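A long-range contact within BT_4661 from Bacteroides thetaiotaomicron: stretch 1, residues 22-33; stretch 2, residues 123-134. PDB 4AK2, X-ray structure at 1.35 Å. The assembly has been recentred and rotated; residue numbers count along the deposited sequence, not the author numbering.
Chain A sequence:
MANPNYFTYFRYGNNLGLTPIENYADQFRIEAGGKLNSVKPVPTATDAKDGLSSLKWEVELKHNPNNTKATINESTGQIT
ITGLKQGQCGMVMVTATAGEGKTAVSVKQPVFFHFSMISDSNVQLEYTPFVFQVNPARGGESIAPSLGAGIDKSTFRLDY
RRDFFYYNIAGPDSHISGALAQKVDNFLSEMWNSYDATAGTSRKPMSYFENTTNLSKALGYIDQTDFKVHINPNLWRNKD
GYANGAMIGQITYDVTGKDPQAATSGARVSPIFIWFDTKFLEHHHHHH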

ATOM      1  N   GLU A  22      13.662   7.618  -5.879  1.00 13.50           N
ATOM      2  CA  GLU A  22      13.232   6.698  -6.921  1.00 14.16           C
ATOM      3  C   GLU A  22      13.328   5.226  -6.488  1.00 13.76           C
ATOM      4  O   GLU A  22      12.784   4.355  -7.166  1.00 18.34           O
ATOM      5  N   ASN A  23      13.962   4.953  -5.348  1.00 13.32           N
ATOM      6  CA  ASN A  23      14.014   3.591  -4.839  1.00 14.35           C
ATOM      7  C   ASN A  23      12.818   3.234  -3.947  1.00 14.37           C
ATOM      8  O   ASN A  23      12.761   2.120  -3.405  1.00 14.46           O
ATOM      9  N   TYR A  24      11.873   4.180  -3.805  1.00 12.12           N
ATOM     10  CA  TYR A  24      10.698   4.015  -2.917  1.00 12.30           C
ATOM     11  C   TYR A  24       9.463   4.528  -3.625  1.00 11.73           C
ATOM     12  O   TYR A  24       9.563   5.375  -4.505  1.00 12.26           O
ATOM     13  N   ALA A  25       8.288   4.037  -3.197  1.00 11.03           N
ATOM     14  CA  ALA A  25       7.046   4.666  -3.645  1.00 11.07           C
ATOM     15  C   ALA A  25       6.992   6.105  -3.158  1.00 10.50           C
ATOM     16  O   ALA A  25       7.682   6.502  -2.188  1.00 10.83           O
ATOM     17  N   ASP A  26       6.128   6.890  -3.830  1.00 11.46           N
ATOM     18  CA  ASP A  26       5.782   8.219  -3.326  1.00 11.43           C
ATOM     19  C   ASP A  26       4.838   8.050  -2.143  1.00 10.18           C
ATOM     20  O   ASP A  26       3.737   7.464  -2.299  1.00 12.20           O
ATOM     21  N   GLN A  27       5.266   8.458  -0.961  1.00 10.53           N
ATOM     22  CA  GLN A  27       4.548   8.092   0.268  1.00 10.81           C
ATOM     23  C   GLN A  27       4.811   9.072   1.380  1.00 10.61           C
ATOM     24  O   GLN A  27       5.926   9.544   1.556  1.00 12.06           O
ATOM     25  N   PHE A  28       3.736   9.443   2.095  1.00 12.06           N
ATOM     26  CA  PHE A  28       3.767  10.487   3.101  1.00 12.20           C
ATOM     27  C   PHE A  28       3.076  10.066   4.361  1.00 12.66           C
ATOM     28  O   PHE A  28       1.952   9.587   4.311  1.00 13.08           O
ATOM     29  N   ARG A  29       3.766  10.224   5.476  1.00 13.22           N
ATOM     30  CA  ARG A  29       3.208   9.924   6.775  1.00 12.94           C
ATOM     31  C   ARG A  29       2.751  11.205   7.438  1.00 13.50           C
ATOM     32  O   ARG A  29       3.447  12.225   7.435  1.00 14.24           O
ATOM     33  N   ILE A  30       1.575  11.132   8.045  1.00 14.77           N
ATOM     34  CA  ILE A  30       1.113  12.149   8.991  1.00 14.58           C
ATOM     35  C   ILE A  30       1.457  11.594  10.369  1.00 14.39           C
ATOM     36  O   ILE A  30       0.973  10.518  10.752  1.00 16.31           O
ATOM     37  N   GLU A  31       2.328  12.301  11.093  1.00 16.96           N
ATOM     38  CA  GLU A  31       2.851  11.815  12.367  1.00 17.13           C
ATOM     39  C   GLU A  31       1.729  11.613  13.391  1.00 16.32           C
ATOM     40  O   GLU A  31       0.696  12.286  13.348  1.00 19.87           O
ATOM     41  N   ALA A  32       1.959  10.700  14.328  1.00 19.31           N
ATOM     42  CA  ALA A  32       1.039  10.445  15.412  1.00 18.89           C
ATOM     43  C   ALA A  32       0.656  11.762  16.091  1.00 18.73           C
ATOM     44  O   ALA A  32       1.532  12.576  16.433  1.00 21.40           O
ATOM     45  N   GLY A  33      -0.645  11.981  16.278  1.00 21.01           N
ATOM     46  CA  GLY A  33      -1.107  13.217  16.894  1.00 22.23           C
ATOM     47  C   GLY A  33      -1.099  14.447  16.008  1.00 22.71           C
ATOM     48  O   GLY A  33      -1.490  15.533  16.464  1.00 24.77           O
ATOM     49  N   VAL A 123       1.279   0.984  21.619  1.00 17.62           N
ATOM     50  CA  VAL A 123       1.837   0.557  20.339  1.00 17.51           C
ATOM     51  C   VAL A 123       1.795   1.727  19.374  1.00 17.42           C
ATOM     52  O   VAL A 123       0.811   2.450  19.275  1.00 17.93           O
ATOM     53  N   GLN A 124       2.906   1.933  18.681  1.00 18.08           N
ATOM     54  CA  GLN A 124       2.969   2.926  17.623  1.00 16.61           C
ATOM     55  C   GLN A 124       3.558   2.186  16.414  1.00 16.19           C
ATOM     56  O   GLN A 124       4.770   2.176  16.175  1.00 18.15           O
ATOM     57  N   LEU A 125       2.701   1.501  15.656  1.00 16.69           N
ATOM     58  CA  LEU A 125       3.222   0.557  14.653  1.00 15.01           C
ATOM     59  C   LEU A 125       3.501   1.271  13.333  1.00 14.17           C
ATOM     60  O   LEU A 125       2.578   1.754  12.683  1.00 16.24           O
ATOM     61  N   GLU A 126       4.783   1.320  12.941  1.00 14.39           N
ATOM     62  CA  GLU A 126       5.176   2.067  11.768  1.00 13.46           C
ATOM     63  C   GLU A 126       6.136   1.260  10.895  1.00 12.54           C
ATOM     64  O   GLU A 126       7.242   0.879  11.327  1.00 15.06           O
ATOM     65  N   TYR A 127       5.754   1.016   9.653  1.00 12.51           N
ATOM     66  CA  TYR A 127       6.654   0.462   8.654  1.00 11.52           C
ATOM     67  C   TYR A 127       7.235   1.662   7.888  1.00 12.65           C
ATOM     68  O   TYR A 127       6.474   2.527   7.421  1.00 12.73           O
ATOM     69  N   THR A 128       8.543   1.690   7.752  1.00 13.41           N
ATOM     70  CA  THR A 128       9.204   2.782   7.013  1.00 12.73           C
ATOM     71  C   THR A 128      10.156   2.124   6.031  1.00 11.72           C
ATOM     72  O   THR A 128      11.262   1.718   6.443  1.00 13.70           O
ATOM     73  N   PRO A 129       9.818   2.030   4.745  1.00 11.92           N
ATOM     74  CA  PRO A 129       8.620   2.542   4.077  1.00 12.23           C
ATOM     75  C   PRO A 129       7.392   1.724   4.416  1.00 12.05           C
ATOM     76  O   PRO A 129       7.450   0.541   4.699  1.00 11.70           O
ATOM     77  N   PHE A 130       6.254   2.417   4.326  1.00 11.45           N
ATOM     78  CA  PHE A 130       4.936   1.763   4.526  1.00 11.43           C
ATOM     79  C   PHE A 130       4.323   1.278   3.246  1.00 10.49           C
ATOM     80  O   PHE A 130       3.203   0.730   3.274  1.00 12.24           O
ATOM     81  N   VAL A 131       4.976   1.448   2.099  1.00 10.97           N
ATOM     82  CA  VAL A 131       4.569   0.855   0.840  1.00 10.88           C
ATOM     83  C   VAL A 131       5.640  -0.192   0.509  1.00 10.39           C
ATOM     84  O   VAL A 131       6.818   0.174   0.262  1.00 12.14           O
ATOM     85  N   PHE A 132       5.294  -1.460   0.562  1.00 10.08           N
ATOM     86  CA  PHE A 132       6.213  -2.549   0.258  1.00 10.56           C
ATOM     87  C   PHE A 132       6.087  -2.815  -1.240  1.00 11.26           C
ATOM     88  O   PHE A 132       5.038  -3.313  -1.695  1.00 11.48           O
ATOM     89  N   GLN A 133       7.131  -2.516  -2.019  1.00 11.55           N
ATOM     90  CA  GLN A 133       7.179  -2.733  -3.433  1.00 12.14           C
ATOM     91  C   GLN A 133       7.722  -4.121  -3.698  1.00 12.70           C
ATOM     92  O   GLN A 133       8.902  -4.401  -3.353  1.00 17.52           O
ATOM     93  N   VAL A 134       6.904  -5.014  -4.237  1.00 10.95           N
ATOM     94  CA  VAL A 134       7.247  -6.409  -4.377  1.00 11.30           C
ATOM     95  C   VAL A 134       6.986  -6.912  -5.778  1.00 11.20           C
ATOM     96  O   VAL A 134       5.979  -6.551  -6.426  1.00 11.18           O
TER

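Two segments that do not pair their backbones can be joined by side chains, whose rotamers carry polar end groups to partners in the main chain or in other side chains. The contact between residues 22-33 and 123-134 of BT_4661 illustrates the principle: all four direct hydrogen bonds across it are donated or accepted by a side chain of the first stretch.

Alternation along the strand of the first stretch sets the pattern. Q27 and R29 point their CA-to-CB bonds toward the second stretch, whereas F28 between them points away. R29 is extended through chi1 and chi2 (both t), then turns at chi3 (m), so that its guanidinium is set among four residues. At its edge, near its plane, lie the acceptors: NH1 donates to T128 OG1 at 2.9 Å and NH2 to Y127 O, also at 2.9 Å. The F130 ring covers one face, with CD2 3.9 Å from R29 NH2. Over the opposite face sits E126, whose m, t rotamer leaves OE1 3.7 Å from R29 NH1; this long salt bridge rests on charge alone, because no N-H points at the oxygen.

Q27 adopts p, t, with chi3 at -82°, and its amide serves both stretches. OE1 accepts from V131 N at 3.2 Å and, weakly, from F130 N at 3.0 Å, while NE2 donates to A25 O at 2.9 Å within its own stretch. The same OE1 lies over a face of the F130 ring. That ring, with chi1 at 65° (p), comes nearer the first stretch than its sideways CA-to-CB bond would suggest, bringing CZ to 3.6 Å from Q27 CB.

Apolar contacts lie beyond Q27, towards the start of the first stretch. A25 CB meets V131 CG1 at 3.6 Å, and Y24, in the m rotamer, brings its ring edge to P129, CD1 to CG 3.9 Å; a cis peptide bond precedes that proline.

Water adds further links, some of them where no direct bond forms. Q133 (m, t) reaches A25, but its NE2 and A25 N, 3.5 Å apart, are both donors and cannot bond. Instead, two waters donate to Q133 OE1 and link it to E22 O and N23 O, while a third accepts from NE2 and donates weakly to Y24 O. Another water is held by A25 N, Q27 NE2 and V131 O. Toward the other end, a water accepts from A32 N and donates to E126 OE2, so E126 meets the first stretch through solvent as well as charge.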

ATOM      1  CB  GLU A  22      14.009   6.910  -8.224  1.00 16.23           C
ATOM      2  CG  GLU A  22      15.499   6.545  -8.179  1.00 16.68           C
ATOM      3  CD  GLU A  22      16.396   7.703  -7.763  1.00 16.67           C
ATOM      4  OE1 GLU A  22      15.903   8.661  -7.115  1.00 16.05           O
ATOM      5  OE2 GLU A  22      17.608   7.661  -8.102  1.00 21.75           O
ATOM      6  CB  ASN A  23      15.324   3.324  -4.060  1.00 16.57           C
ATOM      7  CG  ASN A  23      16.526   3.206  -4.978  1.00 19.44           C
ATOM      8  OD1 ASN A  23      16.393   3.314  -6.188  1.00 21.87           O
ATOM      9  ND2 ASN A  23      17.682   2.902  -4.399  1.00 22.36           N
ATOM     10  CB  TYR A  24      10.914   4.795  -1.617  1.00 12.60           C
ATOM     11  CG  TYR A  24      12.107   4.246  -0.849  1.00 12.20           C
ATOM     12  CD1 TYR A  24      11.935   3.167   0.011  1.00 13.67           C
ATOM     13  CD2 TYR A  24      13.391   4.815  -0.997  1.00 14.29           C
ATOM     14  CE1 TYR A  24      12.997   2.617   0.697  1.00 14.88           C
ATOM     15  CE2 TYR A  24      14.490   4.272  -0.293  1.00 14.70           C
ATOM     16  CZ  TYR A  24      14.279   3.182   0.553  1.00 14.20           C
ATOM     17  OH  TYR A  24      15.336   2.685   1.255  1.00 18.49           O
ATOM     18  CB  ALA A  25       5.847   3.874  -3.073  1.00 12.00           C
ATOM     19  CB  ASP A  26       5.150   9.067  -4.428  1.00 11.52           C
ATOM     20  CG  ASP A  26       6.148   9.549  -5.458  1.00 11.32           C
ATOM     21  OD1 ASP A  26       7.378   9.443  -5.219  1.00 12.90           O
ATOM     22  OD2 ASP A  26       5.692  10.058  -6.509  1.00 13.43           O
ATOM     23  CB  GLN A  27       4.925   6.656   0.662  1.00 11.28           C
ATOM     24  CG  GLN A  27       6.367   6.501   1.188  1.00 11.77           C
ATOM     25  CD  GLN A  27       6.794   5.053   1.167  1.00 10.67           C
ATOM     26  OE1 GLN A  27       6.482   4.285   2.053  1.00 11.91           O
ATOM     27  NE2 GLN A  27       7.571   4.685   0.119  1.00 11.78           N
ATOM     28  CB  PHE A  28       3.117  11.783   2.534  1.00 12.74           C
ATOM     29  CG  PHE A  28       3.890  12.279   1.357  1.00 12.05           C
ATOM     30  CD1 PHE A  28       3.634  11.802   0.077  1.00 13.31           C
ATOM     31  CD2 PHE A  28       4.969  13.147   1.535  1.00 13.44           C
ATOM     32  CE1 PHE A  28       4.445  12.182  -1.004  1.00 13.16           C
ATOM     33  CE2 PHE A  28       5.775  13.525   0.449  1.00 13.63           C
ATOM     34  CZ  PHE A  28       5.530  13.035  -0.789  1.00 13.85           C
ATOM     35  CB  ARG A  29       4.265   9.214   7.662  1.00 13.47           C
ATOM     36  CG  ARG A  29       3.775   9.015   9.102  1.00 13.20           C
ATOM     37  CD  ARG A  29       4.651   8.021   9.853  1.00 13.88           C
ATOM     38  NE  ARG A  29       4.409   6.657   9.395  1.00 13.24           N
ATOM     39  CZ  ARG A  29       5.344   5.750   9.082  1.00 12.71           C
ATOM     40  NH1 ARG A  29       6.687   6.016   9.128  1.00 15.27           N
ATOM     41  NH2 ARG A  29       4.927   4.549   8.706  1.00 14.41           N
ATOM     42  CB  ILE A  30      -0.400  12.431   8.855  1.00 15.24           C
ATOM     43  CG1 ILE A  30      -0.723  12.867   7.412  1.00 18.05           C
ATOM     44  CG2 ILE A  30      -0.817  13.481   9.877  1.00 17.80           C
ATOM     45  CD1 ILE A  30      -1.099  11.764   6.453  1.00 20.48           C
ATOM     46  CB  GLU A  31       3.895  12.794  12.931  1.00 22.22           C
ATOM     47  CG  GLU A  31       3.276  14.109  13.446  1.00 28.46           C
ATOM     48  CD  GLU A  31       4.332  15.099  13.963  1.00 37.74           C
ATOM     49  OE1 GLU A  31       5.347  14.654  14.576  1.00 44.80           O
ATOM     50  OE2 GLU A  31       4.159  16.318  13.748  1.00 41.27           O
ATOM     51  CB  ALA A  32       1.655   9.476  16.394  1.00 18.79           C
ATOM     52  CB  VAL A 123       1.052  -0.648  19.764  1.00 17.01           C
ATOM     53  CG1 VAL A 123       1.402  -0.968  18.304  1.00 18.28           C
ATOM     54  CG2 VAL A 123       1.227  -1.851  20.666  1.00 19.40           C
ATOM     55  CB  GLN A 124       3.849   4.093  18.054  1.00 19.66           C
ATOM     56  CG  GLN A 124       3.845   5.251  17.069  1.00 19.06           C
ATOM     57  CD  GLN A 124       4.660   6.412  17.569  1.00 26.11           C
ATOM     58  OE1 GLN A 124       4.602   6.779  18.749  1.00 26.60           O
ATOM     59  NE2 GLN A 124       5.445   6.998  16.672  1.00 35.11           N
ATOM     60  CB  LEU A 125       2.205  -0.576  14.437  1.00 15.99           C
ATOM     61  CG  LEU A 125       2.625  -1.673  13.430  1.00 15.05           C
ATOM     62  CD1 LEU A 125       3.861  -2.442  13.950  1.00 16.15           C
ATOM     63  CD2 LEU A 125       1.474  -2.642  13.262  1.00 17.27           C
ATOM     64  CB  GLU A 126       5.862   3.401  12.157  1.00 16.22           C
ATOM     65  CG  GLU A 126       4.889   4.327  12.869  1.00 17.33           C
ATOM     66  CD  GLU A 126       5.422   5.727  13.069  1.00 20.72           C
ATOM     67  OE1 GLU A 126       6.636   5.943  12.842  1.00 30.79           O
ATOM     68  OE2 GLU A 126       4.651   6.616  13.476  1.00 18.41           O
ATOM     69  CB  TYR A 127       5.859  -0.398   7.660  1.00 12.67           C
ATOM     70  CG  TYR A 127       5.374  -1.721   8.231  1.00 11.29           C
ATOM     71  CD1 TYR A 127       4.191  -1.818   8.954  1.00 12.78           C
ATOM     72  CD2 TYR A 127       6.123  -2.876   8.071  1.00 12.14           C
ATOM     73  CE1 TYR A 127       3.751  -3.013   9.471  1.00 12.28           C
ATOM     74  CE2 TYR A 127       5.713  -4.094   8.584  1.00 12.34           C
ATOM     75  CZ  TYR A 127       4.516  -4.155   9.308  1.00 11.69           C
ATOM     76  OH  TYR A 127       4.096  -5.368   9.857  1.00 13.51           O
ATOM     77  CB  THR A 128       9.963   3.710   7.982  1.00 14.28           C
ATOM     78  OG1 THR A 128       9.042   4.275   8.914  1.00 17.28           O
ATOM     79  CG2 THR A 128      10.701   4.827   7.225  1.00 16.05           C
ATOM     80  CB  PRO A 129       8.973   2.352   2.579  1.00 11.83           C
ATOM     81  CG  PRO A 129       9.856   1.125   2.572  1.00 11.76           C
ATOM     82  CD  PRO A 129      10.694   1.283   3.805  1.00 12.40           C
ATOM     83  CB  PHE A 130       3.988   2.608   5.355  1.00 11.38           C
ATOM     84  CG  PHE A 130       3.576   3.904   4.691  1.00 10.85           C
ATOM     85  CD1 PHE A 130       2.442   3.927   3.839  1.00 12.35           C
ATOM     86  CD2 PHE A 130       4.265   5.105   4.922  1.00 12.59           C
ATOM     87  CE1 PHE A 130       2.029   5.116   3.262  1.00 12.07           C
ATOM     88  CE2 PHE A 130       3.864   6.294   4.335  1.00 12.06           C
ATOM     89  CZ  PHE A 130       2.747   6.283   3.497  1.00 12.60           C
ATOM     90  CB  VAL A 131       4.443   1.856  -0.294  1.00 11.19           C
ATOM     91  CG1 VAL A 131       3.916   1.179  -1.566  1.00 12.12           C
ATOM     92  CG2 VAL A 131       3.508   3.029   0.106  1.00 11.68           C
ATOM     93  CB  PHE A 132       5.836  -3.803   1.118  1.00 12.08           C
ATOM     94  CG  PHE A 132       6.608  -5.048   0.728  1.00 13.51           C
ATOM     95  CD1 PHE A 132       7.912  -4.962   0.187  1.00 16.88           C
ATOM     96  CD2 PHE A 132       6.029  -6.318   0.868  1.00 16.85           C
ATOM     97  CE1 PHE A 132       8.654  -6.104  -0.188  1.00 18.56           C
ATOM     98  CE2 PHE A 132       6.785  -7.479   0.526  1.00 18.62           C
ATOM     99  CZ  PHE A 132       8.062  -7.349  -0.041  1.00 21.26           C
ATOM    100  CB  GLN A 133       8.074  -1.686  -4.105  1.00 12.96           C
ATOM    101  CG  GLN A 133       7.436  -0.291  -3.961  1.00 12.78           C
ATOM    102  CD  GLN A 133       8.279   0.765  -4.667  1.00 13.34           C
ATOM    103  OE1 GLN A 133       9.469   0.908  -4.372  1.00 14.86           O
ATOM    104  NE2 GLN A 133       7.662   1.535  -5.562  1.00 15.31           N
ATOM    105  CB  VAL A 134       6.486  -7.246  -3.301  1.00 11.51           C
ATOM    106  CG1 VAL A 134       4.948  -7.251  -3.543  1.00 12.44           C
ATOM    107  CG2 VAL A 134       7.014  -8.681  -3.257  1.00 13.11           C
TER
HETATM  108  O   HOH W   1      10.833   2.074  -6.661  1.00 29.48           O
HETATM  109  O   HOH W   2      10.489   0.483  -1.962  1.00 15.08           O
HETATM  110  O   HOH W   3       8.380   3.821  -7.206  1.00 28.23           O
HETATM  111  O   HOH W   4       8.406   2.073  -0.936  1.00 11.78           O
HETATM  112  O   HOH W   5       3.084   2.133   8.987  1.00 15.03           O
HETATM  113  O   HOH W   6       4.501   9.301  14.047  1.00 23.30           O